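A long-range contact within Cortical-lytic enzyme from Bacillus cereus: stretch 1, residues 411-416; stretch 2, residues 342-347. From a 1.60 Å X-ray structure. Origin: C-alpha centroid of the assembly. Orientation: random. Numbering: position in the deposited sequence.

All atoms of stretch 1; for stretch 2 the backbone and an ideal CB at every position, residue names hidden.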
# COMPACT_ATOMS: atom_id res chain seq x y z
N GLY A 411 0.89 11.19 2.08
CA GLY A 411 1.07 12.43 1.34
C GLY A 411 0.59 12.37 -0.10
O GLY A 411 0.91 13.26 -0.90
N LEU A 412 -0.15 11.31 -0.40
CA LEU A 412 -0.70 11.05 -1.74
C LEU A 412 -2.21 10.81 -1.63
O LEU A 412 -2.65 9.66 -1.43
CB LEU A 412 -0.00 9.83 -2.34
CG LEU A 412 1.48 10.04 -2.68
CD1 LEU A 412 2.23 8.72 -2.66
CD2 LEU A 412 1.59 10.68 -4.06
N PRO A 413 -3.01 11.89 -1.67
CA PRO A 413 -4.45 11.81 -1.42
C PRO A 413 -5.15 10.71 -2.23
O PRO A 413 -4.96 10.60 -3.46
CB PRO A 413 -4.96 13.18 -1.82
CG PRO A 413 -3.79 14.10 -1.59
CD PRO A 413 -2.56 13.27 -1.85
N PHE A 414 -5.98 9.94 -1.52
CA PHE A 414 -6.67 8.78 -2.06
C PHE A 414 -7.70 8.35 -1.00
O PHE A 414 -7.56 7.31 -0.34
CB PHE A 414 -5.65 7.68 -2.39
CG PHE A 414 -6.22 6.46 -3.08
CD1 PHE A 414 -7.56 6.33 -3.42
CD2 PHE A 414 -5.36 5.42 -3.41
CE1 PHE A 414 -8.02 5.16 -4.04
CE2 PHE A 414 -5.81 4.27 -4.03
CZ PHE A 414 -7.14 4.13 -4.35
N PRO A 415 -8.74 9.17 -0.81
CA PRO A 415 -9.63 8.95 0.34
C PRO A 415 -10.35 7.61 0.29
O PRO A 415 -10.62 7.00 1.32
CB PRO A 415 -10.67 10.09 0.23
CG PRO A 415 -10.26 10.94 -0.91
CD PRO A 415 -9.13 10.31 -1.66
N GLN A 416 -10.64 7.13 -0.92
CA GLN A 416 -11.39 5.90 -1.06
C GLN A 416 -10.59 4.71 -0.53
O GLN A 416 -11.17 3.74 -0.06
CB GLN A 416 -11.77 5.65 -2.51
CG GLN A 416 -12.62 6.74 -3.10
CD GLN A 416 -11.83 7.80 -3.82
OE1 GLN A 416 -10.62 7.95 -3.63
NE2 GLN A 416 -12.53 8.58 -4.63
N UNK A 342 5.49 11.40 -10.28
CA UNK A 342 4.60 10.66 -9.39
C UNK A 342 3.35 11.46 -9.16
O UNK A 342 3.41 12.68 -8.97
CB UNK A 342 5.28 10.34 -8.06
N UNK A 343 2.22 10.76 -9.16
CA UNK A 343 0.93 11.39 -8.91
C UNK A 343 0.11 10.62 -7.88
O UNK A 343 0.08 9.38 -7.86
CB UNK A 343 0.14 11.51 -10.22
N UNK A 344 -0.61 11.37 -7.07
CA UNK A 344 -1.64 10.79 -6.21
C UNK A 344 -2.85 10.35 -7.05
O UNK A 344 -2.97 10.74 -8.20
CB UNK A 344 -2.07 11.79 -5.14
N UNK A 345 -3.75 9.59 -6.44
CA UNK A 345 -4.96 9.14 -7.13
C UNK A 345 -5.78 10.36 -7.53
O UNK A 345 -6.31 10.44 -8.65
CB UNK A 345 -5.78 8.20 -6.25
N UNK A 346 -5.89 11.31 -6.60
CA UNK A 346 -6.67 12.54 -6.85
C UNK A 346 -6.03 13.34 -7.97
O UNK A 346 -6.73 13.87 -8.86
CB UNK A 346 -6.77 13.39 -5.58
N UNK A 347 -4.69 13.43 -7.98
CA UNK A 347 -4.00 14.21 -9.01
C UNK A 347 -4.12 13.57 -10.39
O UNK A 347 -4.19 14.26 -11.41
CB UNK A 347 -2.52 14.37 -8.64

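Position 342 has extended backbone angles (-74/139) and an ideal CB that points toward stretch 1, yet the nearest atom there, Leu412 CD2, lies 5.5 Å from that CB. With a gap of this size and no polar group close by, stretch 1 sets little restriction near the CB, and a small or apolar side chain facing Leu412 would suit, though others are not excluded. The deposited residue is Ala342, which makes no contact across the gap.

At position 343 the angles (-131/144) are those of a strand, and CA-to-CB points away, with nothing of stretch 1 within 5.5 Å of the ideal CB. Stretch 1 therefore says little about the side chain; the extended backbone is compatible with a beta-branched residue, among many others. Val343 is found, with chi1 at -69° (m). Its contact is made by the main chain, Val343 C lying 4.1 Å from Leu412 CD2.

Position 344 is far more constrained. Its ideal CB points toward stretch 1 and already sits 3.5 Å from Pro413 O and 3.6 Å from Leu412 C, so the space directly ahead is taken and a small side chain, or one that turns aside, fits best. The angles (-72/168) precede helical values at the next three positions, the setting of an N-cap, where Ser, Thr, Asp or Asn can accept from a free helix amide. Ser344 meets both demands. In rotamer p (71°), Ser344 OG accepts a hydrogen bond from the amide N of position 347 at 3.0 Å, with an angle of 155° at the hydrogen, while its CB packs 3.7 Å from Pro413 CD and 4.0 Å from Leu412 CD2.

Position 345 is helical (-62/-43), and its ideal CB is directed at an aromatic ring, 3.6 Å from Phe414 CG and 3.8 Å from Pro413 O. Little depth remains over the ring, which favours Ala, Ser or another compact residue. In Ser345, CB lies 3.9 Å from the centroid of the Phe414 ring, 24° off the ring normal, a CH-pi contact over the face. With chi1 at -175° (t), OG accepts from water 2 at 2.8 Å; the same water donates to Gln416 OE1 at 2.7 Å, so it bridges the two stretches. A second bridge uses the main chain: Ser345 N donates to water 1 at 2.9 Å, and this water lies 2.9 Å from Leu412 O.

Position 346 also points toward stretch 1, but its ideal CB stands 4.0 Å from Pro413 O and 5.4 Å from Phe414 N, leaving room for a branch near the two prolines. Val, Ile or Leu would suit this apolar surface. Val346, with chi1 at 170° (t), brings CG2 to 3.8 Å from Pro413 CB and 3.9 Å from Pro415 CD. Its backbone adds a weak hydrogen bond, Val346 N to Pro413 O, long at 3.4 Å although well aligned at 163°.

Position 347 continues the helix (-69/-35) with CB sideways and no stretch 1 atom within 5.5 Å, so many residues would do. Ala347 contributes its amide to the cap.

Stretch 2, residues 342-347: AVSSVA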
# COMPACT_ATOMS: atom_id res chain seq x y z
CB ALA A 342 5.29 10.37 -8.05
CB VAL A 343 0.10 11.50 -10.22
CG1 VAL A 343 0.73 12.52 -11.17
CG2 VAL A 343 -0.04 10.15 -10.90
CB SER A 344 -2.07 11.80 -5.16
OG SER A 344 -2.82 12.83 -5.77
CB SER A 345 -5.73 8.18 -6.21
OG SER A 345 -6.88 7.60 -6.85
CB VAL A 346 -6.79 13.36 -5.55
CG1 VAL A 346 -7.37 14.73 -5.81
CG2 VAL A 346 -7.63 12.59 -4.51
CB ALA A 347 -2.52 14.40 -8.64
O HOH W 1 -2.76 8.37 -4.04
O HOH W 2 -8.87 9.02 -5.41
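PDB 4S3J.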